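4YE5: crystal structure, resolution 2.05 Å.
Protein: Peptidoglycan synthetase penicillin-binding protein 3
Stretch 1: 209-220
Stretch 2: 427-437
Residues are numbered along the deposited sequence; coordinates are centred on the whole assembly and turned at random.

Stretch 1, residues 209-220: AVNGSDVTLTID
Stretch 2, residues 427-437: QRIIKSITDTA

How do the two stretches lie against each other? Strand 214-217, extended throughout (phi -86 to -118, psi 125 to 160), and strand 430-434 run antiparallel, their directions 154° apart and their axes 4.6 Å apart at closest approach. Asp 214 faces Thr 434 as a hydrogen-bonded pair, CA to CA 5.1 Å: Asp 214 N gives to Thr 434 O at 2.9 Å, and Thr 434 N returns to Asp 214 O at 2.9 Å. Val 215 and Ile 433 form the narrower non-hydrogen-bonded pair, with CA atoms 4.8 Å apart. Thr 216 and Ser 432 close the next ring, Thr 216 N to Ser 432 O at 2.9 Å and Ser 432 N to Thr 216 O at 3.2 Å.

Where does the regular ladder break? Between Thr 216 and Leu 217 the register shifts by one, a beta bulge. Lys 431, at phi/psi -83/-47, is the extra residue, so Thr 216 O accepts from Lys 431 N at 2.8 Å as well as from Ser 432 N. Its CA-to-CB bond points toward stretch 1, and Thr 218 CG2 (chi1 p) rests 3.8 Å from Lys 431 CB, while the lysine chain, all t, leads its end away. Leu 217 pairs with Ile 430, CA to CA 4.6 Å, with their side chains diverging. Past the bulge, Thr 218 (-77/-15) and Ile 429 (-124/-23) turn; Thr 218 N bonds to Ile 429 O at 2.8 Å, and that same oxygen receives a CA-H contact from Leu 217 CA at 3.3 Å.

Which bumps fill which hollows on the apolar side? Ile 430 (chi1 m, chi2 m) starts away from the partner, but its end comes back: CD1 lies 3.9 Å from CG1 of Val 215 (chi1 t) and 3.7 Å from CD2 of Leu 217 (m, t), over the notch where those two methyls meet. Ile 433 (m, t) shares a face with Val 215 and packs CG2 3.6 Å from Ser 213 CB. Farther along, Ile 219 (m, m) swings its end nearer, its CG1 4.2 Å from CG1 of Ile 429 (t, t).

What occupies the face bearing Asp 214 (m), Thr 216 (m), Ser 432 (p) and Thr 434 (m)? Thr 216 presses CB to within 3.3 Å of Ser 432 OG. Water 2 sits among three hydroxyls, bonded to Thr 216 OG1 at 2.6 Å, Ser 432 OG at 3.1 Å and Thr 434 OG1 at 2.7 Å. Water 1 lies 2.8 Å from Asp 214 OD2 and 2.9 Å from Asp 435 O, placed to donate to either.

How does the contact finish beyond Thr 434? Ser 213 (m) points toward the partner, its CB 3.3 Å from Thr 434 O and its OG 3.3 Å from Asp 435 CA. Thr 436 (p) brings its methyl CG2 to 3.2 Å from Asn 211 O.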

ATOM      1  N   ALA A 209      17.453   2.838  23.825  1.00 29.73           N
ATOM      2  CA  ALA A 209      16.442   2.580  22.800  1.00 28.66           C
ATOM      3  C   ALA A 209      17.085   2.676  21.429  1.00 31.96           C
ATOM      4  O   ALA A 209      18.044   3.423  21.239  1.00 33.46           O
ATOM      5  CB  ALA A 209      15.297   3.606  22.915  1.00 27.09           C
ATOM      6  N   VAL A 210      16.558   1.919  20.469  1.00 35.23           N
ATOM      7  CA  VAL A 210      16.896   2.123  19.070  1.00 33.50           C
ATOM      8  C   VAL A 210      15.609   2.635  18.432  1.00 29.16           C
ATOM      9  O   VAL A 210      14.595   1.936  18.426  1.00 26.67           O
ATOM     10  CB  VAL A 210      17.354   0.821  18.388  1.00 39.45           C
ATOM     11  CG1 VAL A 210      17.604   1.059  16.899  1.00 41.80           C
ATOM     12  CG2 VAL A 210      18.615   0.293  19.056  1.00 43.84           C
ATOM     13  N   ASN A 211      15.627   3.869  17.950  1.00 26.09           N
ATOM     14  CA  ASN A 211      14.399   4.482  17.456  1.00 31.24           C
ATOM     15  C   ASN A 211      14.017   3.824  16.141  1.00 28.94           C
ATOM     16  O   ASN A 211      14.860   3.188  15.510  1.00 27.76           O
ATOM     17  CB  ASN A 211      14.569   5.985  17.291  1.00 29.96           C
ATOM     18  CG  ASN A 211      14.640   6.690  18.616  1.00 35.26           C
ATOM     19  OD1 ASN A 211      14.029   6.244  19.594  1.00 28.08           O
ATOM     20  ND2 ASN A 211      15.379   7.793  18.665  1.00 39.01           N
ATOM     21  N   GLY A 212      12.754   3.934  15.750  1.00 31.99           N
ATOM     22  CA  GLY A 212      12.310   3.277  14.526  1.00 28.13           C
ATOM     23  C   GLY A 212      13.038   3.814  13.316  1.00 27.43           C
ATOM     24  O   GLY A 212      13.518   4.946  13.326  1.00 29.39           O
ATOM     25  N   SER A 213      13.111   3.011  12.262  1.00 27.07           N
ATOM     26  CA  SER A 213      13.677   3.478  11.007  1.00 31.80           C
ATOM     27  C   SER A 213      12.583   4.139  10.161  1.00 31.74           C
ATOM     28  O   SER A 213      11.400   3.936  10.416  1.00 26.02           O
ATOM     29  CB  SER A 213      14.317   2.314  10.253  1.00 26.47           C
ATOM     30  OG  SER A 213      15.531   1.929  10.876  1.00 31.80           O
ATOM     31  N   ASP A 214      12.974   4.949   9.185  1.00 30.38           N
ATOM     32  CA  ASP A 214      12.004   5.599   8.305  1.00 27.18           C
ATOM     33  C   ASP A 214      11.781   4.752   7.056  1.00 28.49           C
ATOM     34  O   ASP A 214      12.691   4.073   6.589  1.00 28.46           O
ATOM     35  CB  ASP A 214      12.473   6.989   7.892  1.00 26.68           C
ATOM     36  CG  ASP A 214      12.801   7.881   9.093  1.00 33.44           C
ATOM     37  OD1 ASP A 214      12.055   7.867  10.100  1.00 28.58           O
ATOM     38  OD2 ASP A 214      13.804   8.608   9.007  1.00 39.30           O
ATOM     39  N   VAL A 215      10.570   4.819   6.519  1.00 23.75           N
ATOM     40  CA  VAL A 215      10.181   4.016   5.373  1.00 21.83           C
ATOM     41  C   VAL A 215       9.833   4.941   4.212  1.00 22.47           C
ATOM     42  O   VAL A 215       9.012   5.859   4.357  1.00 21.87           O
ATOM     43  CB  VAL A 215       8.952   3.141   5.722  1.00 26.45           C
ATOM     44  CG1 VAL A 215       8.347   2.530   4.465  1.00 24.33           C
ATOM     45  CG2 VAL A 215       9.336   2.054   6.723  1.00 23.35           C
ATOM     46  N   THR A 216      10.465   4.709   3.069  1.00 21.61           N
ATOM     47  CA  THR A 216      10.164   5.447   1.842  1.00 20.98           C
ATOM     48  C   THR A 216       9.358   4.574   0.878  1.00 22.92           C
ATOM     49  O   THR A 216       9.790   3.467   0.536  1.00 20.43           O
ATOM     50  CB  THR A 216      11.478   5.893   1.158  1.00 25.40           C
ATOM     51  OG1 THR A 216      12.154   6.844   1.996  1.00 26.89           O
ATOM     52  CG2 THR A 216      11.206   6.525  -0.202  1.00 23.35           C
ATOM     53  N   LEU A 217       8.193   5.070   0.451  1.00 20.03           N
ATOM     54  CA  LEU A 217       7.302   4.337  -0.457  1.00 18.47           C
ATOM     55  C   LEU A 217       7.716   4.588  -1.900  1.00 22.67           C
ATOM     56  O   LEU A 217       8.390   5.572  -2.179  1.00 19.06           O
ATOM     57  CB  LEU A 217       5.843   4.822  -0.282  1.00 17.87           C
ATOM     58  CG  LEU A 217       5.294   4.830   1.155  1.00 19.19           C
ATOM     59  CD1 LEU A 217       3.776   5.201   1.125  1.00 17.37           C
ATOM     60  CD2 LEU A 217       5.517   3.449   1.740  1.00 18.15           C
ATOM     61  N   THR A 218       7.304   3.712  -2.811  1.00 20.61           N
ATOM     62  CA  THR A 218       7.415   4.006  -4.236  1.00 20.31           C
ATOM     63  C   THR A 218       6.307   4.978  -4.688  1.00 20.27           C
ATOM     64  O   THR A 218       6.386   5.547  -5.780  1.00 20.06           O
ATOM     65  CB  THR A 218       7.287   2.736  -5.068  1.00 18.26           C
ATOM     66  OG1 THR A 218       6.015   2.140  -4.801  1.00 17.77           O
ATOM     67  CG2 THR A 218       8.430   1.728  -4.724  1.00 19.05           C
ATOM     68  N   ILE A 219       5.278   5.141  -3.856  1.00 17.26           N
ATOM     69  CA  ILE A 219       4.165   6.035  -4.177  1.00 19.69           C
ATOM     70  C   ILE A 219       4.668   7.468  -4.327  1.00 20.45           C
ATOM     71  O   ILE A 219       5.446   7.948  -3.507  1.00 18.91           O
ATOM     72  CB  ILE A 219       3.088   6.033  -3.065  1.00 19.74           C
ATOM     73  CG1 ILE A 219       2.508   4.634  -2.857  1.00 20.68           C
ATOM     74  CG2 ILE A 219       1.975   7.068  -3.361  1.00 16.25           C
ATOM     75  CD1 ILE A 219       1.579   4.154  -3.995  1.00 16.04           C
ATOM     76  N   ASP A 220       4.213   8.141  -5.377  1.00 19.96           N
ATOM     77  CA  ASP A 220       4.488   9.568  -5.581  1.00 17.98           C
ATOM     78  C   ASP A 220       3.252  10.358  -5.175  1.00 18.92           C
ATOM     79  O   ASP A 220       2.171  10.131  -5.709  1.00 16.43           O
ATOM     80  CB  ASP A 220       4.768   9.849  -7.060  1.00 20.92           C
ATOM     81  CG  ASP A 220       5.129  11.305  -7.321  1.00 25.71           C
ATOM     82  OD1 ASP A 220       4.201  12.139  -7.381  1.00 29.25           O
ATOM     83  OD2 ASP A 220       6.337  11.613  -7.463  1.00 26.73           O
ATOM     84  N   GLN A 427       6.038  -6.889  -7.842  1.00 19.01           N
ATOM     85  CA  GLN A 427       5.762  -5.467  -7.649  1.00 16.77           C
ATOM     86  C   GLN A 427       6.399  -4.970  -6.369  1.00 19.96           C
ATOM     87  O   GLN A 427       6.687  -5.761  -5.469  1.00 18.60           O
ATOM     88  CB  GLN A 427       4.257  -5.215  -7.621  1.00 18.11           C
ATOM     89  CG  GLN A 427       3.632  -5.358  -8.992  1.00 16.86           C
ATOM     90  CD  GLN A 427       2.201  -5.830  -8.890  1.00 18.89           C
ATOM     91  OE1 GLN A 427       1.908  -6.826  -8.202  1.00 21.52           O
ATOM     92  NE2 GLN A 427       1.300  -5.139  -9.579  1.00 17.79           N
ATOM     93  N   ARG A 428       6.613  -3.660  -6.289  1.00 16.52           N
ATOM     94  CA  ARG A 428       7.226  -3.059  -5.100  1.00 21.57           C
ATOM     95  C   ARG A 428       6.449  -1.830  -4.656  1.00 17.06           C
ATOM     96  O   ARG A 428       6.051  -1.023  -5.481  1.00 17.65           O
ATOM     97  CB  ARG A 428       8.682  -2.649  -5.376  1.00 19.20           C
ATOM     98  CG  ARG A 428       9.439  -2.259  -4.118  1.00 25.78           C
ATOM     99  CD  ARG A 428      10.955  -2.112  -4.376  1.00 26.26           C
ATOM    100  NE  ARG A 428      11.232  -1.011  -5.301  1.00 24.41           N
ATOM    101  CZ  ARG A 428      12.317  -0.238  -5.262  1.00 28.36           C
ATOM    102  NH1 ARG A 428      13.250  -0.420  -4.334  1.00 28.52           N
ATOM    103  NH2 ARG A 428      12.462   0.734  -6.151  1.00 26.89           N
ATOM    104  N   ILE A 429       6.235  -1.694  -3.353  1.00 18.94           N
ATOM    105  CA  ILE A 429       5.660  -0.475  -2.826  1.00 19.46           C
ATOM    106  C   ILE A 429       6.558   0.150  -1.746  1.00 24.92           C
ATOM    107  O   ILE A 429       6.476   1.362  -1.487  1.00 20.77           O
ATOM    108  CB  ILE A 429       4.225  -0.701  -2.288  1.00 21.11           C
ATOM    109  CG1 ILE A 429       3.509   0.647  -2.102  1.00 22.92           C
ATOM    110  CG2 ILE A 429       4.248  -1.528  -1.020  1.00 15.94           C
ATOM    111  CD1 ILE A 429       2.019   0.504  -1.869  1.00 22.17           C
ATOM    112  N   ILE A 430       7.413  -0.667  -1.123  1.00 22.92           N
ATOM    113  CA  ILE A 430       8.421  -0.146  -0.197  1.00 21.01           C
ATOM    114  C   ILE A 430       9.751   0.029  -0.932  1.00 22.84           C
ATOM    115  O   ILE A 430      10.390  -0.945  -1.314  1.00 24.01           O
ATOM    116  CB  ILE A 430       8.637  -1.084   1.021  1.00 23.81           C
ATOM    117  CG1 ILE A 430       7.326  -1.339   1.762  1.00 22.89           C
ATOM    118  CG2 ILE A 430       9.684  -0.494   1.968  1.00 24.87           C
ATOM    119  CD1 ILE A 430       6.598  -0.083   2.234  1.00 19.45           C
ATOM    120  N   LYS A 431      10.157   1.272  -1.141  1.00 21.84           N
ATOM    121  CA  LYS A 431      11.343   1.581  -1.929  1.00 24.68           C
ATOM    122  C   LYS A 431      12.629   1.466  -1.096  1.00 33.30           C
ATOM    123  O   LYS A 431      13.612   0.857  -1.527  1.00 28.08           O
ATOM    124  CB  LYS A 431      11.198   2.991  -2.502  1.00 23.27           C
ATOM    125  CG  LYS A 431      12.436   3.632  -3.097  1.00 32.24           C
ATOM    126  CD  LYS A 431      12.001   4.891  -3.842  1.00 29.35           C
ATOM    127  CE  LYS A 431      13.164   5.702  -4.317  1.00 33.77           C
ATOM    128  NZ  LYS A 431      12.698   6.933  -5.005  1.00 38.06           N
ATOM    129  N   SER A 432      12.621   2.053   0.096  1.00 23.45           N
ATOM    130  CA  SER A 432      13.813   2.020   0.948  1.00 27.79           C
ATOM    131  C   SER A 432      13.520   2.181   2.431  1.00 32.95           C
ATOM    132  O   SER A 432      12.419   2.574   2.830  1.00 27.38           O
ATOM    133  CB  SER A 432      14.854   3.054   0.497  1.00 31.44           C
ATOM    134  OG  SER A 432      14.368   4.377   0.623  1.00 36.75           O
ATOM    135  N   ILE A 433      14.514   1.832   3.243  1.00 29.95           N
ATOM    136  CA  ILE A 433      14.444   2.027   4.676  1.00 33.21           C
ATOM    137  C   ILE A 433      15.682   2.802   5.101  1.00 37.97           C
ATOM    138  O   ILE A 433      16.791   2.462   4.683  1.00 34.98           O
ATOM    139  CB  ILE A 433      14.374   0.670   5.405  1.00 36.71           C
ATOM    140  CG1 ILE A 433      13.041  -0.021   5.079  1.00 33.22           C
ATOM    141  CG2 ILE A 433      14.555   0.848   6.921  1.00 32.73           C
ATOM    142  CD1 ILE A 433      12.947  -1.434   5.598  1.00 38.18           C
ATOM    143  N   THR A 434      15.489   3.859   5.896  1.00 31.28           N
ATOM    144  CA  THR A 434      16.593   4.680   6.385  1.00 33.27           C
ATOM    145  C   THR A 434      16.778   4.427   7.876  1.00 34.84           C
ATOM    146  O   THR A 434      15.864   4.694   8.664  1.00 34.51           O
ATOM    147  CB  THR A 434      16.312   6.183   6.192  1.00 40.46           C
ATOM    148  OG1 THR A 434      15.977   6.443   4.830  1.00 34.42           O
ATOM    149  CG2 THR A 434      17.534   7.016   6.566  1.00 35.34           C
ATOM    150  N   ASP A 435      17.941   3.904   8.260  1.00 39.30           N
ATOM    151  CA  ASP A 435      18.181   3.557   9.661  1.00 45.29           C
ATOM    152  C   ASP A 435      18.507   4.778  10.526  1.00 40.64           C
ATOM    153  O   ASP A 435      18.507   5.905  10.038  1.00 39.72           O
ATOM    154  CB  ASP A 435      19.225   2.435   9.811  1.00 49.63           C
ATOM    155  CG  ASP A 435      20.642   2.850   9.382  1.00 51.00           C
ATOM    156  OD1 ASP A 435      20.986   4.050   9.382  1.00 45.72           O
ATOM    157  OD2 ASP A 435      21.432   1.941   9.051  1.00 54.49           O
ATOM    158  N   THR A 436      18.775   4.546  11.807  1.00 41.73           N
ATOM    159  CA  THR A 436      19.008   5.637  12.757  1.00 47.56           C
ATOM    160  C   THR A 436      20.323   6.386  12.514  1.00 51.81           C
ATOM    161  O   THR A 436      20.489   7.513  12.976  1.00 48.49           O
ATOM    162  CB  THR A 436      18.994   5.136  14.217  1.00 48.00           C
ATOM    163  OG1 THR A 436      19.929   4.063  14.353  1.00 48.34           O
ATOM    164  CG2 THR A 436      17.614   4.641  14.599  1.00 45.88           C
ATOM    165  N   ALA A 437      21.254   5.761  11.798  1.00 50.26           N
ATOM    166  CA  ALA A 437      22.494   6.441  11.432  1.00 57.56           C
ATOM    167  C   ALA A 437      22.305   7.295  10.178  1.00 55.45           C
ATOM    168  O   ALA A 437      23.191   8.047   9.792  1.00 56.89           O
ATOM    169  CB  ALA A 437      23.628   5.435  11.240  1.00 57.66           C
TER
HETATM  170  O   HOH W   1      16.125   7.498  10.070  1.00 50.47           O
HETATM  171  O   HOH W   2      13.853   5.515   3.483  1.00 30.55           O